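Long-range contacts in transcriptional repressor of the blcABC operon (Agrobacterium tumefaciens, PDB 3MQ0), which represses transcription of the blcABC operon, probably by binding DNA through an IclR-type helix-turn-helix domain, and is regulated through its oligomerization: residues P118-L123 / R137-P142; L219-A224 / I236-I241. All blocks are in the same frame, centred on the assembly; numbering follows the deposited sequence.

Both contacts belong to one antiparallel sheet in the GAF-like, IclR-type C-terminal domain, the part that in relatives serves as the effector domain. Interaction 1 lies at the open end of the hairpin of strands 120-127 and 130-137; interaction 2 pairs strands 218-226 and 232-241 of a second hairpin. Their centres are 9 Å apart, because strands 120-127 and 232-241 are neighbours. Two probable backbone hydrogen bonds join them, T122 N to A237 O at 2.9 Å and S239 N to T120 O, also at 2.9 Å. Past the end of strand 130-137, Q141 of interaction 1 packs against L240 and I241 of interaction 2, so the loop after R137 leans on strand 232-241.

Interaction 1: residues P118-L123 / R137-P142; sequences PYTVTL and RNSAQP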
ATOM      1  N   PRO B 118     -25.518  11.016  23.387  1.00 24.30           N
ATOM      2  CA  PRO B 118     -25.490  11.468  24.784  1.00 32.12           C
ATOM      3  C   PRO B 118     -24.077  11.665  25.332  1.00 28.30           C
ATOM      4  O   PRO B 118     -23.936  12.240  26.411  1.00 24.62           O
ATOM      5  CB  PRO B 118     -26.160  10.318  25.544  1.00 31.82           C
ATOM      6  CG  PRO B 118     -26.885   9.510  24.506  1.00 27.67           C
ATOM      7  CD  PRO B 118     -26.081   9.659  23.259  1.00 28.92           C
ATOM      8  N   TYR B 119     -23.051  11.199  24.622  1.00 22.58           N
ATOM      9  CA  TYR B 119     -21.701  11.210  25.193  1.00 21.09           C
ATOM     10  C   TYR B 119     -20.718  12.122  24.491  1.00 20.32           C
ATOM     11  O   TYR B 119     -20.794  12.345  23.277  1.00 17.14           O
ATOM     12  CB  TYR B 119     -21.116   9.793  25.226  1.00 22.05           C
ATOM     13  CG  TYR B 119     -22.118   8.778  25.698  1.00 20.66           C
ATOM     14  CD1 TYR B 119     -22.490   8.718  27.024  1.00 26.27           C
ATOM     15  CD2 TYR B 119     -22.710   7.894  24.808  1.00 23.26           C
ATOM     16  CE1 TYR B 119     -23.418   7.800  27.460  1.00 29.21           C
ATOM     17  CE2 TYR B 119     -23.645   6.980  25.234  1.00 22.87           C
ATOM     18  CZ  TYR B 119     -23.990   6.934  26.559  1.00 28.44           C
ATOM     19  OH  TYR B 119     -24.929   6.026  26.993  1.00 33.20           O
ATOM     20  N   THR B 120     -19.757  12.611  25.267  1.00 17.76           N
ATOM     21  CA  THR B 120     -18.615  13.307  24.700  1.00 17.48           C
ATOM     22  C   THR B 120     -17.686  12.257  24.105  1.00 12.91           C
ATOM     23  O   THR B 120     -17.369  11.273  24.756  1.00 17.67           O
ATOM     24  CB  THR B 120     -17.875  14.103  25.772  1.00 24.15           C
ATOM     25  OG1 THR B 120     -18.726  15.160  26.241  1.00 25.64           O
ATOM     26  CG2 THR B 120     -16.582  14.684  25.214  1.00 22.61           C
ATOM     27  N   VAL B 121     -17.252  12.465  22.866  1.00 13.11           N
ATOM     28  CA  VAL B 121     -16.417  11.474  22.190  1.00 11.98           C
ATOM     29  C   VAL B 121     -15.103  12.110  21.794  1.00 14.66           C
ATOM     30  O   VAL B 121     -15.096  13.210  21.228  1.00 17.92           O
ATOM     31  CB  VAL B 121     -17.091  10.972  20.900  1.00 16.68           C
ATOM     32  CG1 VAL B 121     -16.329   9.766  20.335  1.00 13.41           C
ATOM     33  CG2 VAL B 121     -18.541  10.625  21.166  1.00 17.53           C
ATOM     34  N   THR B 122     -13.995  11.437  22.094  1.00 12.56           N
ATOM     35  CA  THR B 122     -12.676  11.978  21.775  1.00 13.35           C
ATOM     36  C   THR B 122     -11.935  11.040  20.846  1.00 12.22           C
ATOM     37  O   THR B 122     -12.220   9.848  20.794  1.00 12.42           O
ATOM     38  CB  THR B 122     -11.824  12.174  23.046  1.00 18.49           C
ATOM     39  OG1 THR B 122     -11.787  10.938  23.771  1.00 18.07           O
ATOM     40  CG2 THR B 122     -12.440  13.226  23.935  1.00 19.62           C
ATOM     41  N   LEU B 123     -10.988  11.602  20.109  1.00 11.87           N
ATOM     42  CA  LEU B 123     -10.136  10.849  19.198  1.00 10.94           C
ATOM     43  C   LEU B 123      -8.714  11.268  19.520  1.00 12.25           C
ATOM     44  O   LEU B 123      -8.414  12.465  19.553  1.00 12.02           O
ATOM     45  CB  LEU B 123     -10.442  11.242  17.759  1.00 10.64           C
ATOM     46  CG  LEU B 123      -9.602  10.604  16.641  1.00 12.38           C
ATOM     47  CD1 LEU B 123      -9.961   9.136  16.538  1.00 16.52           C
ATOM     48  CD2 LEU B 123      -9.837  11.337  15.299  1.00 12.28           C
ATOM     49  N   ARG B 137     -15.971  15.476  19.947  1.00 20.32           N
ATOM     50  CA  ARG B 137     -17.370  15.843  19.743  1.00 21.60           C
ATOM     51  C   ARG B 137     -18.051  15.973  21.104  1.00 21.88           C
ATOM     52  O   ARG B 137     -18.216  14.991  21.822  1.00 16.17           O
ATOM     53  CB  ARG B 137     -18.101  14.846  18.831  1.00 24.37           C
ATOM     54  CG  ARG B 137     -19.514  15.328  18.438  1.00 28.04           C
ATOM     55  CD  ARG B 137     -20.359  14.268  17.736  1.00 49.66           C
ATOM     56  NE  ARG B 137     -21.028  13.293  18.612  1.00 48.20           N
ATOM     57  CZ  ARG B 137     -21.236  13.432  19.921  1.00 35.76           C
ATOM     58  NH1 ARG B 137     -20.851  14.521  20.566  1.00 34.79           N
ATOM     59  NH2 ARG B 137     -21.840  12.461  20.587  1.00 31.37           N
ATOM     60  N   ASN B 138     -18.404  17.207  21.475  1.00 29.73           N
ATOM     61  CA  ASN B 138     -18.938  17.496  22.806  1.00 23.81           C
ATOM     62  C   ASN B 138     -20.371  17.043  23.001  1.00 23.85           C
ATOM     63  O   ASN B 138     -21.087  16.811  22.034  1.00 30.73           O
ATOM     64  CB  ASN B 138     -18.821  18.985  23.115  1.00 32.55           C
ATOM     65  CG  ASN B 138     -17.399  19.391  23.398  1.00 37.90           C
ATOM     66  OD1 ASN B 138     -16.792  20.139  22.635  1.00 45.34           O
ATOM     67  ND2 ASN B 138     -16.845  18.875  24.490  1.00 37.13           N
ATOM     68  N   SER B 139     -20.789  16.939  24.261  1.00 30.58           N
ATOM     69  CA  SER B 139     -22.154  16.530  24.604  1.00 30.63           C
ATOM     70  C   SER B 139     -22.645  17.244  25.849  1.00 30.48           C
ATOM     71  O   SER B 139     -21.993  18.170  26.343  1.00 32.99           O
ATOM     72  CB  SER B 139     -22.213  15.031  24.876  1.00 31.34           C
ATOM     73  OG  SER B 139     -21.688  14.753  26.163  1.00 34.27           O
ATOM     74  N   ALA B 140     -23.802  16.801  26.349  1.00 28.76           N
ATOM     75  CA  ALA B 140     -24.417  17.363  27.551  1.00 33.07           C
ATOM     76  C   ALA B 140     -23.839  16.800  28.853  1.00 34.61           C
ATOM     77  O   ALA B 140     -24.200  17.244  29.945  1.00 40.87           O
ATOM     78  CB  ALA B 140     -25.936  17.155  27.519  1.00 43.56           C
ATOM     79  N   GLN B 141     -22.953  15.821  28.739  1.00 30.69           N
ATOM     80  CA  GLN B 141     -22.293  15.282  29.916  1.00 36.94           C
ATOM     81  C   GLN B 141     -21.527  16.409  30.623  1.00 46.89           C
ATOM     82  O   GLN B 141     -20.724  17.105  30.000  1.00 49.88           O
ATOM     83  CB  GLN B 141     -21.340  14.156  29.507  1.00 35.03           C
ATOM     84  CG  GLN B 141     -21.266  13.000  30.489  1.00 48.95           C
ATOM     85  CD  GLN B 141     -22.504  12.120  30.487  1.00 44.24           C
ATOM     86  OE1 GLN B 141     -23.112  11.866  29.446  1.00 39.99           O
ATOM     87  NE2 GLN B 141     -22.878  11.638  31.664  1.00 45.65           N
ATOM     88  N   PRO B 142     -21.790  16.609  31.925  1.00 50.61           N
ATOM     89  CA  PRO B 142     -21.038  17.624  32.673  1.00 59.90           C
ATOM     90  C   PRO B 142     -19.528  17.412  32.535  1.00 65.95           C
ATOM     91  O   PRO B 142     -18.759  17.877  33.374  1.00 70.26           O
ATOM     92  CB  PRO B 142     -21.481  17.393  34.121  1.00 61.06           C
ATOM     93  CG  PRO B 142     -22.846  16.797  34.006  1.00 57.57           C
ATOM     94  CD  PRO B 142     -22.818  15.952  32.754  1.00 48.70           C
TER
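The Y119 ring carries P118 CB over the centre of one face, 4.0 Å above its plane, so the proline preceding it in the chain lies against that side. The other flat group is the R137 guanidinium. One of its faces takes the V121 CG2 methyl, 3.8 Å above the plane and displaced toward the rim, while Y119 O approaches obliquely, 31° out of the plane. R137 reaches that carbonyl by leaving the backbone extended and then bending at chi3 (82°), which swings its tip back across V121. The resulting bond from NH2 to Y119 O is 2.9 Å long but bent, with 134° at the hydrogen.

Beside it, V121 and R137 form a hydrogen-bonded antiparallel pair: V121 N meets R137 O at 2.9 Å, and R137 N meets V121 O at 2.7 Å, both nearly straight. T120 CA adds a CA-H...O contact to R137 O. Past this rung the segment 137-142 leaves strand geometry and S139 takes over. Its OG, in the crowded position between backbone N and carbonyl carbon, lies 3.0 Å from T120 OG1 in a hydrogen bond that either hydroxyl could donate, and accepts from Q141 N at 3.1 Å, making an ST turn. P118 O is a further, weak candidate for its proton.

Chemically, the hairpin's open end is pinned twice beyond its last rung: a charged guanidinium, which probably polarises the Y119 carbonyl, holds one side, and a serine hydroxyl ties the strand's first threonine to the turn of the departing loop.

Interaction 2: residues L219-A224 / I236-I241; sequences LCIGAA and IAISLI
I221 and I238 meet side by side at the middle of this pair, both pointing the same way, with I221 CB 3.9 Å from I238 CG1. I238 holds CG1 in the crowded position between its backbone N and carbonyl carbon (chi1 59°), which tips that branch toward the partner strand. L240 does the same with CG (chi1 53°), bringing its CD1 to 4.0 Å from L219 CD2. At the other end A223 CB touches I236 CG2, completing a wholly aliphatic face. The reverse face is small and more polar: C220 SG sits 3.2 Å from S239 OG, each heavy atom anti to its own carbonyl carbon, and next along G222 faces A237 with their CA atoms just 4.1 Å apart.

The backbone fixes this register. L219 with L240, I221 with I238 and A223 with I236 are hydrogen-bonded antiparallel pairs, two bonds each and six in all; I221 N to I238 O and I238 N to I221 O, for example, are both 2.9 Å. Between them, CA-H...O contacts fill the non-hydrogen-bonded rungs, the shortest being A237 CA to I221 O at 3.0 Å. The strands run at 166° to each other.

Further out, helix 247-267 lies along the aliphatic face of strand 218-226, with I250 on L219, L253 on I221, and L257 and A261 on A223. V121 of strand 120-127 flanks I236 and I238. The opposite face meets A159 and T160 of helix 159-165 at C220 and A237, while strand 208-211 continues the sheet through backbone hydrogen bonds between D210 and C220 and between S208 and G222.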
ATOM      1  N   LEU B 219     -15.972   8.810  33.925  1.00 16.64           N
ATOM      2  CA  LEU B 219     -15.688   7.472  33.422  1.00 17.64           C
ATOM      3  C   LEU B 219     -15.540   7.524  31.906  1.00 17.03           C
ATOM      4  O   LEU B 219     -16.371   8.131  31.237  1.00 19.61           O
ATOM      5  CB  LEU B 219     -16.847   6.553  33.812  1.00 17.43           C
ATOM      6  CG  LEU B 219     -17.015   5.295  32.974  1.00 31.18           C
ATOM      7  CD1 LEU B 219     -16.043   4.283  33.487  1.00 29.33           C
ATOM      8  CD2 LEU B 219     -18.450   4.790  33.091  1.00 39.05           C
ATOM      9  N   CYS B 220     -14.473   6.930  31.364  1.00  9.38           N
ATOM     10  CA  CYS B 220     -14.304   6.840  29.922  1.00  8.38           C
ATOM     11  C   CYS B 220     -14.192   5.386  29.466  1.00 12.75           C
ATOM     12  O   CYS B 220     -13.688   4.524  30.193  1.00 15.74           O
ATOM     13  CB  CYS B 220     -13.065   7.604  29.443  1.00 12.29           C
ATOM     14  SG  CYS B 220     -12.958   9.282  30.118  1.00 19.90           S
ATOM     15  N   ILE B 221     -14.657   5.134  28.251  1.00 10.56           N
ATOM     16  CA  ILE B 221     -14.586   3.814  27.644  1.00  8.49           C
ATOM     17  C   ILE B 221     -13.880   3.978  26.306  1.00 14.00           C
ATOM     18  O   ILE B 221     -14.268   4.851  25.517  1.00 16.23           O
ATOM     19  CB  ILE B 221     -16.006   3.281  27.400  1.00 13.54           C
ATOM     20  CG1 ILE B 221     -16.774   3.300  28.725  1.00 13.76           C
ATOM     21  CG2 ILE B 221     -15.952   1.888  26.807  1.00 13.73           C
ATOM     22  CD1 ILE B 221     -18.264   3.067  28.578  1.00 16.35           C
ATOM     23  N   GLY B 222     -12.853   3.160  26.042  1.00 10.43           N
ATOM     24  CA  GLY B 222     -12.030   3.359  24.851  1.00 11.99           C
ATOM     25  C   GLY B 222     -11.970   2.176  23.909  1.00 12.72           C
ATOM     26  O   GLY B 222     -12.169   1.042  24.331  1.00 13.14           O
ATOM     27  N   ALA B 223     -11.701   2.442  22.632  1.00  9.74           N
ATOM     28  CA  ALA B 223     -11.484   1.382  21.652  1.00 10.59           C
ATOM     29  C   ALA B 223     -10.428   1.805  20.632  1.00 15.17           C
ATOM     30  O   ALA B 223     -10.153   2.993  20.458  1.00 13.24           O
ATOM     31  CB  ALA B 223     -12.785   1.038  20.933  1.00 11.39           C
ATOM     32  N   ALA B 224      -9.855   0.830  19.937  1.00 12.57           N
ATOM     33  CA  ALA B 224      -8.762   1.102  19.021  1.00 14.71           C
ATOM     34  C   ALA B 224      -9.245   1.304  17.586  1.00 16.96           C
ATOM     35  O   ALA B 224     -10.124   0.599  17.107  1.00 16.22           O
ATOM     36  CB  ALA B 224      -7.752  -0.041  19.054  1.00 14.64           C
ATOM     37  N   ILE B 236     -10.405   5.904  20.174  1.00  8.43           N
ATOM     38  CA  ILE B 236     -11.640   6.643  20.341  1.00 10.44           C
ATOM     39  C   ILE B 236     -12.193   6.335  21.730  1.00 11.62           C
ATOM     40  O   ILE B 236     -12.079   5.192  22.205  1.00 12.53           O
ATOM     41  CB  ILE B 236     -12.664   6.302  19.241  1.00 12.07           C
ATOM     42  CG1 ILE B 236     -13.931   7.122  19.409  1.00 16.01           C
ATOM     43  CG2 ILE B 236     -13.036   4.811  19.236  1.00 13.07           C
ATOM     44  CD1 ILE B 236     -14.948   6.879  18.273  1.00 27.87           C
ATOM     45  N   ALA B 237     -12.765   7.335  22.394  1.00  7.46           N
ATOM     46  CA  ALA B 237     -13.356   7.081  23.715  1.00  8.27           C
ATOM     47  C   ALA B 237     -14.644   7.852  23.890  1.00 12.29           C
ATOM     48  O   ALA B 237     -14.830   8.908  23.303  1.00 12.13           O
ATOM     49  CB  ALA B 237     -12.365   7.464  24.834  1.00 14.77           C
ATOM     50  N   ILE B 238     -15.525   7.333  24.724  1.00  9.25           N
ATOM     51  CA  ILE B 238     -16.646   8.136  25.167  1.00 13.90           C
ATOM     52  C   ILE B 238     -16.431   8.426  26.641  1.00 13.59           C
ATOM     53  O   ILE B 238     -15.827   7.625  27.358  1.00 14.71           O
ATOM     54  CB  ILE B 238     -17.993   7.441  24.929  1.00 20.27           C
ATOM     55  CG1 ILE B 238     -18.046   6.110  25.672  1.00 19.53           C
ATOM     56  CG2 ILE B 238     -18.225   7.226  23.425  1.00 18.48           C
ATOM     57  CD1 ILE B 238     -19.301   5.294  25.352  1.00 29.46           C
ATOM     58  N   SER B 239     -16.922   9.559  27.095  1.00 12.40           N
ATOM     59  CA  SER B 239     -16.861   9.996  28.469  1.00 16.04           C
ATOM     60  C   SER B 239     -18.255  10.250  29.039  1.00 16.71           C
ATOM     61  O   SER B 239     -19.056  10.785  28.387  1.00 18.82           O
ATOM     62  CB  SER B 239     -16.094  11.305  28.557  1.00 25.96           C
ATOM     63  OG  SER B 239     -14.780  11.100  28.181  1.00 42.92           O
ATOM     64  N   LEU B 240     -18.463   9.853  30.278  1.00 18.28           N
ATOM     65  CA  LEU B 240     -19.747  10.097  30.927  1.00 17.61           C
ATOM     66  C   LEU B 240     -19.549  10.199  32.425  1.00 15.06           C
ATOM     67  O   LEU B 240     -18.454   9.945  32.936  1.00 17.62           O
ATOM     68  CB  LEU B 240     -20.740   8.976  30.605  1.00 22.52           C
ATOM     69  CG  LEU B 240     -20.262   7.550  30.886  1.00 23.95           C
ATOM     70  CD1 LEU B 240     -21.429   6.664  31.260  1.00 30.68           C
ATOM     71  CD2 LEU B 240     -19.538   6.986  29.658  1.00 27.75           C
ATOM     72  N   ILE B 241     -20.610  10.584  33.130  1.00 18.87           N
ATOM     73  CA  ILE B 241     -20.577  10.629  34.582  1.00 21.85           C
ATOM     74  C   ILE B 241     -20.647   9.207  35.146  1.00 29.36           C
ATOM     75  O   ILE B 241     -21.594   8.469  34.874  1.00 28.96           O
ATOM     76  CB  ILE B 241     -21.742  11.464  35.130  1.00 23.21           C
ATOM     77  CG1 ILE B 241     -21.625  12.905  34.637  1.00 28.99           C
ATOM     78  CG2 ILE B 241     -21.775  11.398  36.654  1.00 38.10           C
ATOM     79  CD1 ILE B 241     -20.343  13.590  35.070  1.00 37.96           C
TER